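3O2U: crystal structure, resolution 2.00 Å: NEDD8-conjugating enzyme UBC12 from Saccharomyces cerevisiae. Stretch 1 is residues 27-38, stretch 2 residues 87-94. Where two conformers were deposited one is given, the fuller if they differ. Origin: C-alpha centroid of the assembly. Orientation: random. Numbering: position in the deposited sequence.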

# COMPACT_ATOMS: atom_id res chain seq x y z
N LEU A 27 -4.31 -22.88 -5.38
CA LEU A 27 -4.00 -21.47 -5.48
C LEU A 27 -2.52 -21.29 -5.85
O LEU A 27 -1.69 -22.10 -5.48
CB LEU A 27 -4.32 -20.76 -4.16
CG LEU A 27 -5.79 -20.68 -3.74
CD1 LEU A 27 -5.92 -19.96 -2.41
CD2 LEU A 27 -6.63 -19.96 -4.80
N SER A 28 -2.20 -20.22 -6.57
CA SER A 28 -0.81 -19.94 -6.92
C SER A 28 0.06 -19.74 -5.67
O SER A 28 -0.46 -19.48 -4.58
CB SER A 28 -0.73 -18.69 -7.79
OG SER A 28 -1.10 -17.55 -7.04
N ALA A 29 1.38 -19.87 -5.82
CA ALA A 29 2.31 -19.64 -4.72
C ALA A 29 2.13 -18.26 -4.10
O ALA A 29 2.17 -18.10 -2.88
CB ALA A 29 3.75 -19.83 -5.17
N ALA A 30 1.94 -17.25 -4.96
CA ALA A 30 1.76 -15.87 -4.51
C ALA A 30 0.51 -15.72 -3.64
O ALA A 30 0.53 -15.04 -2.61
CB ALA A 30 1.69 -14.91 -5.71
N ARG A 31 -0.58 -16.36 -4.04
CA ARG A 31 -1.83 -16.24 -3.28
C ARG A 31 -1.82 -17.00 -1.96
O ARG A 31 -2.38 -16.53 -0.97
CB ARG A 31 -3.04 -16.63 -4.15
CG ARG A 31 -3.20 -15.62 -5.27
CD ARG A 31 -4.34 -15.87 -6.24
NE ARG A 31 -4.18 -14.93 -7.35
CZ ARG A 31 -5.16 -14.50 -8.14
NH1 ARG A 31 -6.41 -14.92 -7.95
NH2 ARG A 31 -4.89 -13.65 -9.12
N ILE A 32 -1.20 -18.17 -1.95
CA ILE A 32 -1.01 -18.92 -0.70
C ILE A 32 -0.19 -18.12 0.30
O ILE A 32 -0.48 -18.12 1.49
CB ILE A 32 -0.28 -20.26 -0.94
CG1 ILE A 32 -1.17 -21.22 -1.73
CG2 ILE A 32 0.13 -20.89 0.39
CD1 ILE A 32 -0.56 -22.58 -1.94
N ARG A 33 0.86 -17.46 -0.17
CA ARG A 33 1.70 -16.64 0.70
C ARG A 33 0.95 -15.39 1.21
O ARG A 33 1.04 -15.04 2.38
CB ARG A 33 2.98 -16.24 -0.04
CG ARG A 33 3.79 -15.15 0.67
CD ARG A 33 4.46 -15.64 1.99
NE ARG A 33 4.76 -14.44 2.77
CZ ARG A 33 5.89 -13.76 2.72
NH1 ARG A 33 6.92 -14.22 2.01
NH2 ARG A 33 6.01 -12.63 3.43
N LEU A 34 0.18 -14.73 0.35
CA LEU A 34 -0.63 -13.62 0.82
C LEU A 34 -1.70 -14.08 1.85
O LEU A 34 -1.94 -13.39 2.84
CB LEU A 34 -1.28 -12.88 -0.35
CG LEU A 34 -2.20 -11.72 0.04
CD1 LEU A 34 -1.52 -10.72 0.96
CD2 LEU A 34 -2.77 -11.02 -1.19
N LYS A 35 -2.35 -15.21 1.62
CA LYS A 35 -3.29 -15.74 2.63
C LYS A 35 -2.61 -15.92 4.00
O LYS A 35 -3.18 -15.58 5.04
CB LYS A 35 -3.88 -17.08 2.19
CG LYS A 35 -4.95 -16.98 1.13
CD LYS A 35 -5.33 -18.37 0.65
CE LYS A 35 -6.00 -19.18 1.77
NZ LYS A 35 -7.20 -18.50 2.31
N ARG A 36 -1.41 -16.47 3.98
CA ARG A 36 -0.63 -16.67 5.20
C ARG A 36 -0.29 -15.33 5.87
O ARG A 36 -0.40 -15.19 7.08
CB ARG A 36 0.59 -17.55 4.87
CG ARG A 36 1.96 -17.10 5.35
CD ARG A 36 3.06 -18.08 4.85
NE ARG A 36 4.42 -17.59 5.07
CZ ARG A 36 5.52 -18.16 4.57
NH1 ARG A 36 5.43 -19.25 3.83
NH2 ARG A 36 6.71 -17.63 4.82
N ASP A 37 0.12 -14.33 5.08
CA ASP A 37 0.36 -12.99 5.63
C ASP A 37 -0.91 -12.38 6.24
O ASP A 37 -0.85 -11.75 7.29
CB ASP A 37 0.89 -12.04 4.55
CG ASP A 37 2.34 -12.29 4.19
OD1 ASP A 37 2.87 -13.38 4.50
OD2 ASP A 37 2.94 -11.36 3.60
N LEU A 38 -2.04 -12.54 5.56
CA LEU A 38 -3.32 -12.03 6.06
C LEU A 38 -3.76 -12.76 7.32
O LEU A 38 -4.27 -12.15 8.26
CB LEU A 38 -4.41 -12.17 5.01
CG LEU A 38 -4.37 -11.16 3.86
CD1 LEU A 38 -5.22 -11.67 2.70
CD2 LEU A 38 -4.85 -9.80 4.34
N ASP A 87 -2.09 -3.57 -4.29
CA ASP A 87 -2.39 -4.45 -5.43
C ASP A 87 -1.26 -5.47 -5.63
O ASP A 87 -0.12 -5.09 -5.91
CB ASP A 87 -2.53 -3.63 -6.72
CG ASP A 87 -3.56 -2.51 -6.60
OD1 ASP A 87 -4.49 -2.63 -5.80
OD2 ASP A 87 -3.44 -1.50 -7.33
N PHE A 88 -1.59 -6.75 -5.51
CA PHE A 88 -0.59 -7.83 -5.57
C PHE A 88 -0.60 -8.47 -6.95
O PHE A 88 -1.65 -8.72 -7.50
CB PHE A 88 -0.92 -8.89 -4.52
CG PHE A 88 -0.85 -8.38 -3.12
CD1 PHE A 88 0.24 -8.69 -2.33
CD2 PHE A 88 -1.84 -7.57 -2.61
CE1 PHE A 88 0.33 -8.20 -1.04
CE2 PHE A 88 -1.76 -7.08 -1.33
CZ PHE A 88 -0.68 -7.40 -0.54
N ASN A 89 0.58 -8.74 -7.49
CA ASN A 89 0.67 -9.52 -8.73
C ASN A 89 1.07 -10.96 -8.42
O ASN A 89 1.24 -11.32 -7.24
CB ASN A 89 1.65 -8.85 -9.72
CG ASN A 89 3.05 -8.74 -9.16
OD1 ASN A 89 3.47 -9.55 -8.33
ND2 ASN A 89 3.79 -7.74 -9.63
N GLU A 90 1.21 -11.80 -9.44
CA GLU A 90 1.44 -13.22 -9.21
C GLU A 90 2.89 -13.50 -8.81
O GLU A 90 3.31 -14.66 -8.72
CB GLU A 90 1.04 -14.05 -10.44
CG GLU A 90 -0.48 -14.14 -10.62
CD GLU A 90 -1.17 -14.69 -9.38
OE1 GLU A 90 -0.97 -15.88 -9.07
OE2 GLU A 90 -1.91 -13.92 -8.71
N VAL A 91 3.63 -12.44 -8.54
CA VAL A 91 5.05 -12.56 -8.25
C VAL A 91 5.39 -12.20 -6.79
O VAL A 91 6.55 -12.23 -6.38
CB VAL A 91 5.87 -11.82 -9.33
CG1 VAL A 91 6.98 -10.99 -8.76
CG2 VAL A 91 6.38 -12.83 -10.38
N TYR A 92 4.36 -11.91 -6.00
CA TYR A 92 4.52 -11.83 -4.55
C TYR A 92 4.98 -13.20 -4.02
O TYR A 92 4.44 -14.23 -4.42
CB TYR A 92 3.19 -11.44 -3.91
CG TYR A 92 3.29 -11.07 -2.45
CD1 TYR A 92 3.97 -9.93 -2.05
CD2 TYR A 92 2.67 -11.86 -1.47
CE1 TYR A 92 4.05 -9.58 -0.72
CE2 TYR A 92 2.75 -11.52 -0.13
CZ TYR A 92 3.44 -10.37 0.24
OH TYR A 92 3.53 -10.00 1.56
N PRO A 93 5.94 -13.22 -3.09
CA PRO A 93 6.59 -12.12 -2.38
C PRO A 93 7.91 -11.66 -3.02
O PRO A 93 8.65 -10.92 -2.38
CB PRO A 93 6.91 -12.76 -1.03
CG PRO A 93 7.25 -14.15 -1.37
CD PRO A 93 6.47 -14.52 -2.64
N ILE A 94 8.20 -12.08 -4.24
CA ILE A 94 9.44 -11.65 -4.86
C ILE A 94 9.35 -10.15 -5.07
O ILE A 94 10.33 -9.42 -4.87
CB ILE A 94 9.69 -12.38 -6.19
CG1 ILE A 94 9.93 -13.88 -5.94
CG2 ILE A 94 10.86 -11.77 -6.92
CD1 ILE A 94 9.98 -14.72 -7.22
O HOH W 1 2.73 -17.24 -7.77

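Residues 29-38 form a helix that continues later in the chain, and Ser 28 sits at its N-cap. The second stretch has no regular helix or strand over most of its length. It includes a type I turn from Asn 89 to Tyr 92 and a cis peptide bond before Pro 93. The turn lies against the first turns of the helix. The backbones come closest at Ala 30 and Tyr 92, whose CA atoms are 4.9 Å apart. Together the stretches bury 507 Å².

Ala 30 has only a methyl side chain here, and it packs tightly against the turn. Ala 30 CB lies 3.1 Å from Tyr 92 O and 3.4 Å from Glu 90 O; the CA-to-CB bond points toward the turn. Ala 30 CA is also 3.1 Å from Tyr 92 O, a CA-H...O contact. Water 1 links the two backbones here. Water 1 accepts from Ala 30 N at 2.9 Å and donates to Glu 90 O at 2.8 Å. Ala 30 N is in the first turn of the helix, where an amide has no carbonyl of a preceding turn to bond. The water satisfies it. Ala 30 O is taken within the helix, by Leu 34 N at 3.0 Å.

Glu 90 ties the start of the helix to the turn. Its CA-to-CB bond points sideways, but the carboxylate comes nearer to the helix and uses both oxygens. Ser 28 OG donates to Glu 90 OE1 at 2.6 Å. Ser 28 OG also accepts from Arg 31 N at 3.3 Å, the capping bond. Ser 28 OG is thus both donor and acceptor. The other oxygen, Glu 90 OE2, forms a salt bridge with Arg 31. Glu 90 OE2 accepts from Arg 31 NE at 2.8 Å and from Arg 31 NH2 at 3.0 Å. The oxygen lies near the guanidinium plane, at its edge, where the N-H groups point. Arg 31 NH1 is satisfied elsewhere in the structure.

A second polar cluster lies further along the helix. Tyr 92 OH donates to Asp 37 OD2 at 2.5 Å, a short bond near the plane of the phenol ring. Asp 37 OD1 accepts from Arg 33 NE at 2.8 Å, nearly straight at 175°, in a salt bridge one helical turn apart. Arg 33 NH2 adds only weak bonds to the carboxylate. Asp 37 therefore serves a phenol from the turn and a guanidinium from its own helix, and OD2 is bonded elsewhere in the structure as well.

Other contacts add to the packing. Arg 33 CG lies 3.9 Å from Tyr 92 CE2. The Arg 33 guanidinium meets a proline carbon, with Arg 33 NH1 3.4 Å from Pro 93 CB; Arg 33 NH1 and Arg 33 NH2 are hydrogen-bonded elsewhere in the structure. Leu 34 CB meets Tyr 92 CD2 at 4.2 Å. The end of Leu 34 covers one face of the Phe 88 ring. Leu 34 CD2 sits 3.8 Å from the centroid of the Phe 88 ring, 10° off the normal, a CH-pi contact.

Within the turn, Asn 89 OD1 accepts from Val 91 N at 2.9 Å. The CA-to-CB bonds of Asn 89 and Val 91 point away from the helix.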